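Local coordinates for protein 3-dehydroquinate dehydratase (Aquifex aeolicus, PDB 2EGZ) that catalyses the dehydration of 3-dehydroquinate to 3-dehydroshikimate, the third step of the chorismate pathway, through a Schiff-base intermediate with the substrate, at residues B[21-25]-B[206-210]; B[57-61]-B[76-81]; B[121-127]-B[155-159]; B[42-46]-B[80-84]. One frame throughout, in Å; residues are numbered along the deposited sequence.

Interaction 1 (B[21-25]-B[206-210]); sequences EKGAD and LEEMV
The carboxylate of Glu207 receives the ammonium group of Lys22 over one of its faces: NZ stands above the carboxylate plane, almost over CD, 2.9 Å from OE2 and 3.4 Å from OE1. The pair is a salt bridge, but an approach from above the plane leaves the NZ to OE2 hydrogen bond weak. Below the charges the two chains cross, with Lys22 CG 3.5 Å from Glu207 CG. A bend at the last torsion of Lys22 (chi4 -56°) turns NZ over the acid. This contact joins the end of helix 12-22 to the start of helix 206-217, the first and last long helices of the TIM barrel, over strand 2-7, where Ala24 touches Val5 and Leu206 and Val210 touch Ile3. Leu206 reaches under the helix end with both methyls. Leu206 CD2 is tight against Lys22 CB at 3.4 Å and also meets Ala24 CB, while Leu206 CD1 lies 3.6 Å from the backbone N of Ala24. Gly23 closes helix 12-22 with a Schellman motif at positive phi (107°). A CB on Gly23 would fall 2.6 Å from Val210 CG2, a methyl that already packs 3.2 Å from Lys22 O.

Interaction 2 (B[57-61]-B[76-81]); sequences ILTIR and LFEELS
Ile60 and Phe77 meet by a CH-pi contact, the side chains coming from opposite directions. Ile60 CD1 stands over one face of the Phe77 ring, 3.7 Å from its centroid and 15° off the normal, slightly toward the rim. The extended arm of Ile60 (chi2 173°) carries this methyl outward to the helix, where Ile60 CD1 also touches Leu76 CB at 3.6 Å. The other van der Waals contacts run through one methyl, Leu58 CD2. Leu58 CD2 lies 3.7 Å from Leu80 CB and 4.0 Å from Phe77 CD1, meeting the ring obliquely, and it also comes to 3.8 Å from the backbone N of Ser81. An alanine in place of Phe77 is likely to open a gap beside Ile60 CD1 and leave Leu58 CD2 with less to pack on. No hydrogen bond crosses the contact. The hydroxyl of Ser81, near Leu58, is engaged instead with Thr87 on the next strand. Beyond Ile60, Arg61 turns to the other side of the chain; it binds the substrate 3-dehydroquinate, and in the crystal its NH2 binds a tartrate. Strand 57-59 and helix 76-80 run nearly antiparallel, at 161°, with axes 10.1 Å apart, the strand-helix pairing of a beta-alpha-beta unit, here strand 55-59, helix 73-80 and strand 86-90 of the TIM barrel.

Interaction 3 (B[121-127]-B[155-159]); sequences TPPNWII and RLLCI
Arg155 grips the entrance of helix 124-136 with its guanidinium group, tying together two successive outer helices of the TIM barrel. Three acceptors gather at the guanidinium edge, all within 4° of its plane. Arg155 NH1 donates to Thr121 O at 3.0 Å from above that carbonyl's plane; its NH2 is shared between Pro122 O at 3.0 Å, an almost straight bond (170°), and Asn124 OD1 at 2.8 Å. With CG anti to the backbone N, CG and CD of Arg155 run alongside Asn124 OD1, and the bend at chi3 (61°) turns the guanidinium to the carbonyls. A leucine in place of Arg155 would probably leave the carbonyls of Thr121 and Pro122 without these donors and the Asn124 amide freer to turn. Around this clamp, Ile127 CG2 meets Ile159 CG2 at 3.9 Å, and Ile127 CD1 meets Leu156 CD1 at 4.1 Å, above strand 140-146. Further out, Pro122 and Pro123, the latter the N-cap of the helix, pack on Ser35 of the second subunit, at the dimer interface. Thr121 OG1 bonds to Lys146 O, tying the turn to strand 140-146. Ile159 crosses Asn124 at about a right angle, its CD1 3.5 Å from ND2.

Interaction 4 (B[42-46]-B[80-84]); sequences VKEKL and LSPLS
Two adjacent outer elements of the TIM barrel meet where Val42, Lys43 and Leu46 of helix 39-51 enclose Leu80, ahead of the loop into strand 86-90. Leu80 forks around the helix surface. Leu80 CD1 presses on Val42 CG1 at 3.3 Å, closer than usual for two carbons, while Leu80 CD2 rests 3.7 Å from Lys43 CB. With CG anti to the carbonyl carbon (chi1 -56°), Leu80 aims its branch point at helix 39-51, and the methyls divide there. Leu46 closes the third side: its CD1 reaches Leu80 CB at 3.8 Å. Val42 and Leu46 are one turn apart, joined by the backbone bond from Leu46 N to Val42 O, and therefore offer their side chains from the same face of the helix. Further along the turn, Leu46 CD2 packs loosely on Ser84 OG at 4.1 Å, and farther out the aliphatic part of Lys43 passes near Leu83, CE to CD1 at 4.4 Å. Leu46 also lies on Thr56 and on Leu29, a predicted substrate-binding residue, which places this packing directly behind the strands of the barrel. The polar groups look elsewhere: Lys43 NZ forms a salt bridge with Glu47, and Ser84 OG hydrogen-bonds to Thr56 OG1 and to Tyr86 O. With no hydrogen bond or ion pair crossing between the two segments, the contact is held by shape and by the burial of Val42, Leu46 and Leu80.

From the N terminus, residues 21-25 open the longest loop, which interaction 1 closes only at 206-210, bringing the first and last long helices of the barrel side by side; the other three contacts all fall within that span. Segment 42-46 opens next and 57-61 after it; interaction 2 closes at 76-81 and interaction 4 at 80-84, so interaction 2 lies within the span of interaction 4. Sharing Leu80 and Ser81, these two touch, and together bind helix 73-80 and its exit turn to strand 55-59 and helix 39-51. Interaction 3 follows in series, joining helices 124-136 and 150-160 on the opposite side of the chain's centre, about 28 Å from interaction 2 between centres.

Interaction 1 (B[21-25]-B[206-210])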
loop_
_atom_site.group_PDB
_atom_site.type_symbol
_atom_site.label_atom_id
_atom_site.label_comp_id
_atom_site.label_asym_id
_atom_site.label_seq_id
_atom_site.Cartn_x
_atom_site.Cartn_y
_atom_site.Cartn_z
ATOM N N GLU B 21 20.418 -29.347 -7.689
ATOM C CA GLU B 21 20.571 -30.700 -7.165
ATOM C C GLU B 21 19.455 -31.099 -6.203
ATOM O O GLU B 21 18.984 -32.236 -6.231
ATOM C CB GLU B 21 21.926 -30.842 -6.474
ATOM N N LYS B 22 19.027 -30.162 -5.364
ATOM C CA LYS B 22 17.979 -30.448 -4.393
ATOM C C LYS B 22 16.559 -30.527 -4.961
ATOM O O LYS B 22 15.637 -30.932 -4.256
ATOM C CB LYS B 22 18.061 -29.448 -3.242
ATOM C CG LYS B 22 19.323 -29.654 -2.409
ATOM C CD LYS B 22 19.455 -28.664 -1.277
ATOM C CE LYS B 22 20.789 -28.856 -0.565
ATOM N NZ LYS B 22 20.968 -30.256 -0.073
ATOM N N GLY B 23 16.381 -30.152 -6.227
ATOM C CA GLY B 23 15.065 -30.261 -6.840
ATOM C C GLY B 23 14.220 -29.022 -7.106
ATOM O O GLY B 23 13.021 -29.145 -7.369
ATOM N N ALA B 24 14.813 -27.837 -7.046
ATOM C CA ALA B 24 14.053 -26.620 -7.302
ATOM C C ALA B 24 13.703 -26.555 -8.785
ATOM O O ALA B 24 14.501 -26.959 -9.630
ATOM C CB ALA B 24 14.866 -25.398 -6.908
ATOM N N ASP B 25 12.510 -26.057 -9.097
ATOM C CA ASP B 25 12.085 -25.926 -10.491
ATOM C C ASP B 25 12.338 -24.489 -10.895
ATOM O O ASP B 25 12.608 -24.186 -12.061
ATOM C CB ASP B 25 10.585 -26.192 -10.635
ATOM C CG ASP B 25 10.198 -27.593 -10.242
ATOM O OD1 ASP B 25 10.637 -28.533 -10.935
ATOM O OD2 ASP B 25 9.455 -27.754 -9.245
ATOM N N LEU B 206 13.855 -26.969 0.713
ATOM C CA LEU B 206 13.657 -27.483 -0.635
ATOM C C LEU B 206 13.647 -29.008 -0.714
ATOM O O LEU B 206 12.750 -29.598 -1.318
ATOM C CB LEU B 206 14.744 -26.925 -1.555
ATOM C CG LEU B 206 14.864 -27.503 -2.966
ATOM C CD1 LEU B 206 13.545 -27.367 -3.719
ATOM C CD2 LEU B 206 15.969 -26.769 -3.703
ATOM N N GLU B 207 14.642 -29.650 -0.110
ATOM C CA GLU B 207 14.724 -31.105 -0.148
ATOM C C GLU B 207 13.484 -31.774 0.422
ATOM O O GLU B 207 13.003 -32.764 -0.123
ATOM C CB GLU B 207 15.956 -31.598 0.616
ATOM C CG GLU B 207 17.277 -31.211 -0.020
ATOM C CD GLU B 207 18.464 -31.845 0.682
ATOM O OE1 GLU B 207 18.621 -31.629 1.902
ATOM O OE2 GLU B 207 19.240 -32.559 0.011
ATOM N N GLU B 208 12.972 -31.236 1.522
ATOM C CA GLU B 208 11.787 -31.801 2.151
ATOM C C GLU B 208 10.540 -31.636 1.283
ATOM O O GLU B 208 9.742 -32.565 1.155
ATOM C CB GLU B 208 11.566 -31.165 3.530
ATOM C CG GLU B 208 12.586 -31.613 4.574
ATOM C CD GLU B 208 12.400 -30.929 5.920
ATOM O OE1 GLU B 208 11.240 -30.810 6.376
ATOM O OE2 GLU B 208 13.415 -30.520 6.528
ATOM N N MET B 209 10.373 -30.467 0.672
ATOM C CA MET B 209 9.198 -30.234 -0.167
ATOM C C MET B 209 9.201 -31.144 -1.394
ATOM O O MET B 209 8.148 -31.565 -1.870
ATOM C CB MET B 209 9.132 -28.774 -0.610
ATOM C CG MET B 209 7.882 -28.430 -1.408
ATOM S SD MET B 209 6.329 -28.714 -0.496
ATOM C CE MET B 209 6.222 -27.179 0.385
ATOM N N VAL B 210 10.386 -31.444 -1.912
ATOM C CA VAL B 210 10.483 -32.315 -3.076
ATOM C C VAL B 210 9.925 -33.695 -2.738
ATOM O O VAL B 210 9.150 -34.275 -3.503
ATOM C CB VAL B 210 11.948 -32.450 -3.539
ATOM C CG1 VAL B 210 12.081 -33.576 -4.551
ATOM C CG2 VAL B 210 12.405 -31.132 -4.157
#

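Interaction 2 (B[57-61]-B[76-81])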
loop_
_atom_site.group_PDB
_atom_site.type_symbol
_atom_site.label_atom_id
_atom_site.label_comp_id
_atom_site.label_asym_id
_atom_site.label_seq_id
_atom_site.Cartn_x
_atom_site.Cartn_y
_atom_site.Cartn_z
ATOM N N ILE B 57 11.991 -16.239 -11.657
ATOM C CA ILE B 57 10.947 -15.304 -11.271
ATOM C C ILE B 57 11.758 -14.046 -10.988
ATOM O O ILE B 57 12.670 -14.058 -10.157
ATOM C CB ILE B 57 10.204 -15.695 -9.971
ATOM C CG1 ILE B 57 9.309 -16.914 -10.205
ATOM C CG2 ILE B 57 9.327 -14.529 -9.519
ATOM C CD1 ILE B 57 8.666 -17.442 -8.931
ATOM N N LEU B 58 11.449 -12.974 -11.707
ATOM C CA LEU B 58 12.140 -11.706 -11.520
ATOM C C LEU B 58 11.339 -10.891 -10.513
ATOM O O LEU B 58 10.237 -10.433 -10.820
ATOM C CB LEU B 58 12.227 -10.950 -12.850
ATOM C CG LEU B 58 12.786 -9.523 -12.809
ATOM C CD1 LEU B 58 14.243 -9.549 -12.363
ATOM C CD2 LEU B 58 12.663 -8.888 -14.189
ATOM N N THR B 59 11.888 -10.732 -9.312
ATOM C CA THR B 59 11.233 -9.973 -8.256
ATOM C C THR B 59 12.118 -8.833 -7.782
ATOM O O THR B 59 13.311 -9.012 -7.555
ATOM C CB THR B 59 10.910 -10.853 -7.029
ATOM O OG1 THR B 59 9.969 -11.867 -7.399
ATOM C CG2 THR B 59 10.309 -10.008 -5.908
ATOM N N ILE B 60 11.522 -7.659 -7.642
ATOM C CA ILE B 60 12.238 -6.480 -7.164
ATOM C C ILE B 60 11.250 -5.872 -6.183
ATOM O O ILE B 60 10.684 -4.810 -6.427
ATOM C CB ILE B 60 12.509 -5.490 -8.306
ATOM C CG1 ILE B 60 13.096 -6.232 -9.509
ATOM C CG2 ILE B 60 13.493 -4.420 -7.834
ATOM C CD1 ILE B 60 13.255 -5.372 -10.747
ATOM N N ARG B 61 11.044 -6.577 -5.076
ATOM C CA ARG B 61 10.080 -6.179 -4.056
ATOM C C ARG B 61 10.126 -4.729 -3.596
ATOM O O ARG B 61 11.176 -4.215 -3.217
ATOM C CB ARG B 61 10.207 -7.091 -2.833
ATOM C CG ARG B 61 9.012 -7.012 -1.896
ATOM C CD ARG B 61 7.795 -7.694 -2.503
ATOM N NE ARG B 61 8.029 -9.123 -2.693
ATOM C CZ ARG B 61 8.148 -10.003 -1.700
ATOM N NH1 ARG B 61 8.049 -9.613 -0.432
ATOM N NH2 ARG B 61 8.382 -11.277 -1.973
ATOM N N LEU B 76 14.920 -2.222 -14.828
ATOM C CA LEU B 76 15.207 -3.648 -14.753
ATOM C C LEU B 76 14.037 -4.439 -15.331
ATOM O O LEU B 76 14.239 -5.379 -16.100
ATOM C CB LEU B 76 15.463 -4.059 -13.304
ATOM C CG LEU B 76 16.798 -3.572 -12.733
ATOM C CD1 LEU B 76 16.820 -3.717 -11.220
ATOM C CD2 LEU B 76 17.924 -4.367 -13.370
ATOM N N PHE B 77 12.818 -4.049 -14.967
ATOM C CA PHE B 77 11.623 -4.724 -15.467
ATOM C C PHE B 77 11.518 -4.599 -16.985
ATOM O O PHE B 77 11.273 -5.582 -17.686
ATOM C CB PHE B 77 10.357 -4.138 -14.832
ATOM C CG PHE B 77 10.122 -4.577 -13.413
ATOM C CD1 PHE B 77 10.200 -5.921 -13.063
ATOM C CD2 PHE B 77 9.776 -3.649 -12.434
ATOM C CE1 PHE B 77 9.941 -6.336 -11.766
ATOM C CE2 PHE B 77 9.512 -4.057 -11.129
ATOM C CZ PHE B 77 9.595 -5.408 -10.797
ATOM N N GLU B 78 11.701 -3.381 -17.486
ATOM C CA GLU B 78 11.622 -3.120 -18.918
ATOM C C GLU B 78 12.579 -4.003 -19.702
ATOM O O GLU B 78 12.205 -4.605 -20.705
ATOM C CB GLU B 78 11.956 -1.655 -19.216
ATOM C CG GLU B 78 11.108 -0.648 -18.468
ATOM C CD GLU B 78 11.414 0.783 -18.878
ATOM O OE1 GLU B 78 12.601 1.180 -18.836
ATOM O OE2 GLU B 78 10.463 1.510 -19.241
ATOM N N GLU B 79 13.815 -4.081 -19.227
ATOM C CA GLU B 79 14.850 -4.858 -19.894
ATOM C C GLU B 79 14.893 -6.354 -19.596
ATOM O O GLU B 79 15.216 -7.151 -20.475
ATOM C CB GLU B 79 16.221 -4.262 -19.571
ATOM C CG GLU B 79 16.369 -2.805 -19.971
ATOM C CD GLU B 79 16.064 -2.581 -21.435
ATOM O OE1 GLU B 79 16.673 -3.271 -22.282
ATOM O OE2 GLU B 79 15.218 -1.716 -21.739
ATOM N N LEU B 80 14.566 -6.742 -18.368
ATOM C CA LEU B 80 14.644 -8.148 -17.995
ATOM C C LEU B 80 13.357 -8.972 -17.990
ATOM O O LEU B 80 13.414 -10.197 -18.078
ATOM C CB LEU B 80 15.333 -8.267 -16.634
ATOM C CG LEU B 80 16.720 -7.616 -16.575
ATOM C CD1 LEU B 80 17.290 -7.745 -15.173
ATOM C CD2 LEU B 80 17.646 -8.278 -17.587
ATOM N N SER B 81 12.200 -8.328 -17.885
ATOM C CA SER B 81 10.950 -9.084 -17.886
ATOM C C SER B 81 10.790 -9.935 -19.148
ATOM O O SER B 81 10.235 -11.035 -19.101
ATOM C CB SER B 81 9.757 -8.144 -17.728
ATOM O OG SER B 81 9.733 -7.610 -16.414
#

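Interaction 3 (B[121-127]-B[155-159])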
loop_
_atom_site.group_PDB
_atom_site.type_symbol
_atom_site.label_atom_id
_atom_site.label_comp_id
_atom_site.label_asym_id
_atom_site.label_seq_id
_atom_site.Cartn_x
_atom_site.Cartn_y
_atom_site.Cartn_z
ATOM N N THR B 121 -4.178 -12.157 8.276
ATOM C CA THR B 121 -4.893 -12.638 7.102
ATOM C C THR B 121 -6.101 -11.713 7.011
ATOM O O THR B 121 -7.007 -11.770 7.847
ATOM C CB THR B 121 -5.352 -14.093 7.287
ATOM O OG1 THR B 121 -4.198 -14.921 7.484
ATOM C CG2 THR B 121 -6.124 -14.576 6.057
ATOM N N PRO B 122 -6.131 -10.844 5.993
ATOM C CA PRO B 122 -7.238 -9.899 5.819
ATOM C C PRO B 122 -8.607 -10.524 5.599
ATOM O O PRO B 122 -8.719 -11.711 5.270
ATOM C CB PRO B 122 -6.775 -9.046 4.639
ATOM C CG PRO B 122 -5.974 -10.018 3.819
ATOM C CD PRO B 122 -5.179 -10.762 4.868
ATOM N N PRO B 123 -9.674 -9.731 5.804
ATOM C CA PRO B 123 -11.061 -10.173 5.633
ATOM C C PRO B 123 -11.272 -10.796 4.261
ATOM O O PRO B 123 -10.537 -10.507 3.320
ATOM C CB PRO B 123 -11.852 -8.881 5.811
ATOM C CG PRO B 123 -11.044 -8.158 6.834
ATOM C CD PRO B 123 -9.634 -8.351 6.323
ATOM N N ASN B 124 -12.290 -11.639 4.146
ATOM C CA ASN B 124 -12.560 -12.316 2.888
ATOM C C ASN B 124 -12.694 -11.423 1.669
ATOM O O ASN B 124 -12.169 -11.763 0.614
ATOM C CB ASN B 124 -13.804 -13.197 3.016
ATOM C CG ASN B 124 -13.655 -14.248 4.095
ATOM O OD1 ASN B 124 -12.538 -14.593 4.489
ATOM N ND2 ASN B 124 -14.776 -14.772 4.571
ATOM N N TRP B 125 -13.375 -10.284 1.798
ATOM C CA TRP B 125 -13.556 -9.419 0.637
ATOM C C TRP B 125 -12.233 -8.923 0.066
ATOM O O TRP B 125 -12.121 -8.698 -1.141
ATOM C CB TRP B 125 -14.476 -8.229 0.959
ATOM C CG TRP B 125 -13.892 -7.200 1.869
ATOM C CD1 TRP B 125 -13.974 -7.164 3.230
ATOM C CD2 TRP B 125 -13.140 -6.043 1.479
ATOM N NE1 TRP B 125 -13.324 -6.051 3.713
ATOM C CE2 TRP B 125 -12.805 -5.346 2.660
ATOM C CE3 TRP B 125 -12.724 -5.526 0.244
ATOM C CZ2 TRP B 125 -12.064 -4.156 2.645
ATOM C CZ3 TRP B 125 -11.986 -4.341 0.228
ATOM C CH2 TRP B 125 -11.667 -3.670 1.424
ATOM N N ILE B 126 -11.234 -8.758 0.928
ATOM C CA ILE B 126 -9.914 -8.319 0.489
ATOM C C ILE B 126 -9.222 -9.471 -0.239
ATOM O O ILE B 126 -8.597 -9.271 -1.279
ATOM C CB ILE B 126 -9.054 -7.862 1.688
ATOM C CG1 ILE B 126 -9.609 -6.541 2.232
ATOM C CG2 ILE B 126 -7.597 -7.701 1.267
ATOM C CD1 ILE B 126 -8.833 -5.970 3.405
ATOM N N ILE B 127 -9.337 -10.678 0.306
ATOM C CA ILE B 127 -8.737 -11.843 -0.337
ATOM C C ILE B 127 -9.297 -11.976 -1.753
ATOM O O ILE B 127 -8.551 -12.139 -2.721
ATOM C CB ILE B 127 -9.052 -13.139 0.448
ATOM C CG1 ILE B 127 -8.334 -13.105 1.796
ATOM C CG2 ILE B 127 -8.645 -14.369 -0.372
ATOM C CD1 ILE B 127 -8.683 -14.246 2.725
ATOM N N ARG B 155 -9.366 -20.534 6.098
ATOM C CA ARG B 155 -10.109 -19.445 5.469
ATOM C C ARG B 155 -9.470 -18.978 4.163
ATOM O O ARG B 155 -10.150 -18.849 3.145
ATOM C CB ARG B 155 -10.241 -18.275 6.455
ATOM C CG ARG B 155 -11.231 -17.195 6.033
ATOM C CD ARG B 155 -11.648 -16.349 7.236
ATOM N NE ARG B 155 -10.518 -15.662 7.860
ATOM C CZ ARG B 155 -9.926 -14.578 7.363
ATOM N NH1 ARG B 155 -8.904 -14.027 8.005
ATOM N NH2 ARG B 155 -10.354 -14.045 6.225
ATOM N N LEU B 156 -8.165 -18.727 4.185
ATOM C CA LEU B 156 -7.474 -18.287 2.976
ATOM C C LEU B 156 -7.662 -19.305 1.856
ATOM O O LEU B 156 -7.978 -18.946 0.719
ATOM C CB LEU B 156 -5.971 -18.116 3.236
ATOM C CG LEU B 156 -5.127 -17.846 1.976
ATOM C CD1 LEU B 156 -5.536 -16.505 1.372
ATOM C CD2 LEU B 156 -3.637 -17.850 2.318
ATOM N N LEU B 157 -7.471 -20.578 2.179
ATOM C CA LEU B 157 -7.596 -21.631 1.173
ATOM C C LEU B 157 -9.012 -21.782 0.641
ATOM O O LEU B 157 -9.223 -21.886 -0.571
ATOM C CB LEU B 157 -7.105 -22.962 1.749
ATOM C CG LEU B 157 -5.620 -22.978 2.127
ATOM C CD1 LEU B 157 -5.291 -24.230 2.922
ATOM C CD2 LEU B 157 -4.772 -22.910 0.861
ATOM N N CYS B 158 -9.986 -21.781 1.539
ATOM C CA CYS B 158 -11.376 -21.933 1.130
ATOM C C CYS B 158 -11.946 -20.748 0.361
ATOM O O CYS B 158 -12.677 -20.928 -0.617
ATOM C CB CYS B 158 -12.242 -22.222 2.350
ATOM S SG CYS B 158 -11.843 -23.820 3.070
ATOM N N ILE B 159 -11.617 -19.538 0.798
ATOM C CA ILE B 159 -12.124 -18.349 0.130
ATOM C C ILE B 159 -11.520 -18.195 -1.264
ATOM O O ILE B 159 -12.164 -17.674 -2.179
ATOM C CB ILE B 159 -11.832 -17.091 0.973
ATOM C CG1 ILE B 159 -12.613 -17.164 2.288
ATOM C CG2 ILE B 159 -12.200 -15.830 0.201
ATOM C CD1 ILE B 159 -14.114 -17.216 2.125
#

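Interaction 4 (B[42-46]-B[80-84])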
loop_
_atom_site.group_PDB
_atom_site.type_symbol
_atom_site.label_atom_id
_atom_site.label_comp_id
_atom_site.label_asym_id
_atom_site.label_seq_id
_atom_site.Cartn_x
_atom_site.Cartn_y
_atom_site.Cartn_z
ATOM N N VAL B 42 22.235 -8.339 -13.117
ATOM C CA VAL B 42 20.999 -9.098 -12.965
ATOM C C VAL B 42 20.730 -9.974 -14.184
ATOM O O VAL B 42 20.277 -11.108 -14.048
ATOM C CB VAL B 42 19.793 -8.168 -12.718
ATOM C CG1 VAL B 42 18.561 -9.001 -12.394
ATOM C CG2 VAL B 42 20.099 -7.224 -11.557
ATOM N N LYS B 43 21.020 -9.453 -15.371
ATOM C CA LYS B 43 20.818 -10.222 -16.590
ATOM C C LYS B 43 21.635 -11.514 -16.542
ATOM O O LYS B 43 21.107 -12.598 -16.794
ATOM C CB LYS B 43 21.217 -9.396 -17.816
ATOM C CG LYS B 43 21.095 -10.143 -19.135
ATOM C CD LYS B 43 21.339 -9.226 -20.324
ATOM C CE LYS B 43 21.428 -10.010 -21.624
ATOM N NZ LYS B 43 22.643 -10.883 -21.661
ATOM N N GLU B 44 22.918 -11.399 -16.203
ATOM C CA GLU B 44 23.794 -12.569 -16.127
ATOM C C GLU B 44 23.304 -13.580 -15.095
ATOM O O GLU B 44 23.481 -14.793 -15.264
ATOM C CB GLU B 44 25.231 -12.146 -15.789
ATOM C CG GLU B 44 25.810 -11.105 -16.734
ATOM C CD GLU B 44 27.331 -11.044 -16.690
ATOM O OE1 GLU B 44 27.906 -11.080 -15.580
ATOM O OE2 GLU B 44 27.950 -10.948 -17.773
ATOM N N LYS B 45 22.697 -13.086 -14.019
ATOM C CA LYS B 45 22.174 -13.964 -12.981
ATOM C C LYS B 45 20.995 -14.760 -13.539
ATOM O O LYS B 45 20.899 -15.965 -13.319
ATOM C CB LYS B 45 21.737 -13.150 -11.763
ATOM C CG LYS B 45 22.892 -12.538 -10.980
ATOM C CD LYS B 45 23.655 -13.603 -10.218
ATOM C CE LYS B 45 24.806 -13.013 -9.412
ATOM N NZ LYS B 45 25.887 -12.473 -10.279
ATOM N N LEU B 46 20.107 -14.084 -14.263
ATOM C CA LEU B 46 18.952 -14.751 -14.873
ATOM C C LEU B 46 19.439 -15.799 -15.868
ATOM O O LEU B 46 18.911 -16.912 -15.934
ATOM C CB LEU B 46 18.069 -13.748 -15.617
ATOM C CG LEU B 46 17.263 -12.723 -14.818
ATOM C CD1 LEU B 46 16.596 -11.750 -15.777
ATOM C CD2 LEU B 46 16.217 -13.436 -13.970
ATOM N N LEU B 80 14.566 -6.742 -18.368
ATOM C CA LEU B 80 14.644 -8.148 -17.995
ATOM C C LEU B 80 13.357 -8.972 -17.990
ATOM O O LEU B 80 13.414 -10.197 -18.078
ATOM C CB LEU B 80 15.333 -8.267 -16.634
ATOM C CG LEU B 80 16.720 -7.616 -16.575
ATOM C CD1 LEU B 80 17.290 -7.745 -15.173
ATOM C CD2 LEU B 80 17.646 -8.278 -17.587
ATOM N N SER B 81 12.200 -8.328 -17.885
ATOM C CA SER B 81 10.950 -9.084 -17.886
ATOM C C SER B 81 10.790 -9.935 -19.148
ATOM O O SER B 81 10.235 -11.035 -19.101
ATOM C CB SER B 81 9.757 -8.144 -17.728
ATOM O OG SER B 81 9.733 -7.610 -16.414
ATOM N N PRO B 82 11.261 -9.434 -20.301
ATOM C CA PRO B 82 11.126 -10.237 -21.520
ATOM C C PRO B 82 12.028 -11.473 -21.481
ATOM O O PRO B 82 11.876 -12.394 -22.284
ATOM C CB PRO B 82 11.555 -9.268 -22.623
ATOM C CG PRO B 82 11.194 -7.922 -22.066
ATOM C CD PRO B 82 11.642 -8.046 -20.625
ATOM N N LEU B 83 12.961 -11.493 -20.534
ATOM C CA LEU B 83 13.911 -12.593 -20.433
ATOM C C LEU B 83 13.696 -13.549 -19.266
ATOM O O LEU B 83 14.383 -14.564 -19.168
ATOM C CB LEU B 83 15.331 -12.026 -20.367
ATOM C CG LEU B 83 15.693 -11.015 -21.460
ATOM C CD1 LEU B 83 17.107 -10.479 -21.215
ATOM C CD2 LEU B 83 15.586 -11.675 -22.831
ATOM N N SER B 84 12.759 -13.233 -18.381
ATOM C CA SER B 84 12.491 -14.090 -17.232
ATOM C C SER B 84 11.191 -14.860 -17.460
ATOM O O SER B 84 10.242 -14.322 -18.028
ATOM C CB SER B 84 12.383 -13.240 -15.963
ATOM O OG SER B 84 12.240 -14.054 -14.815
#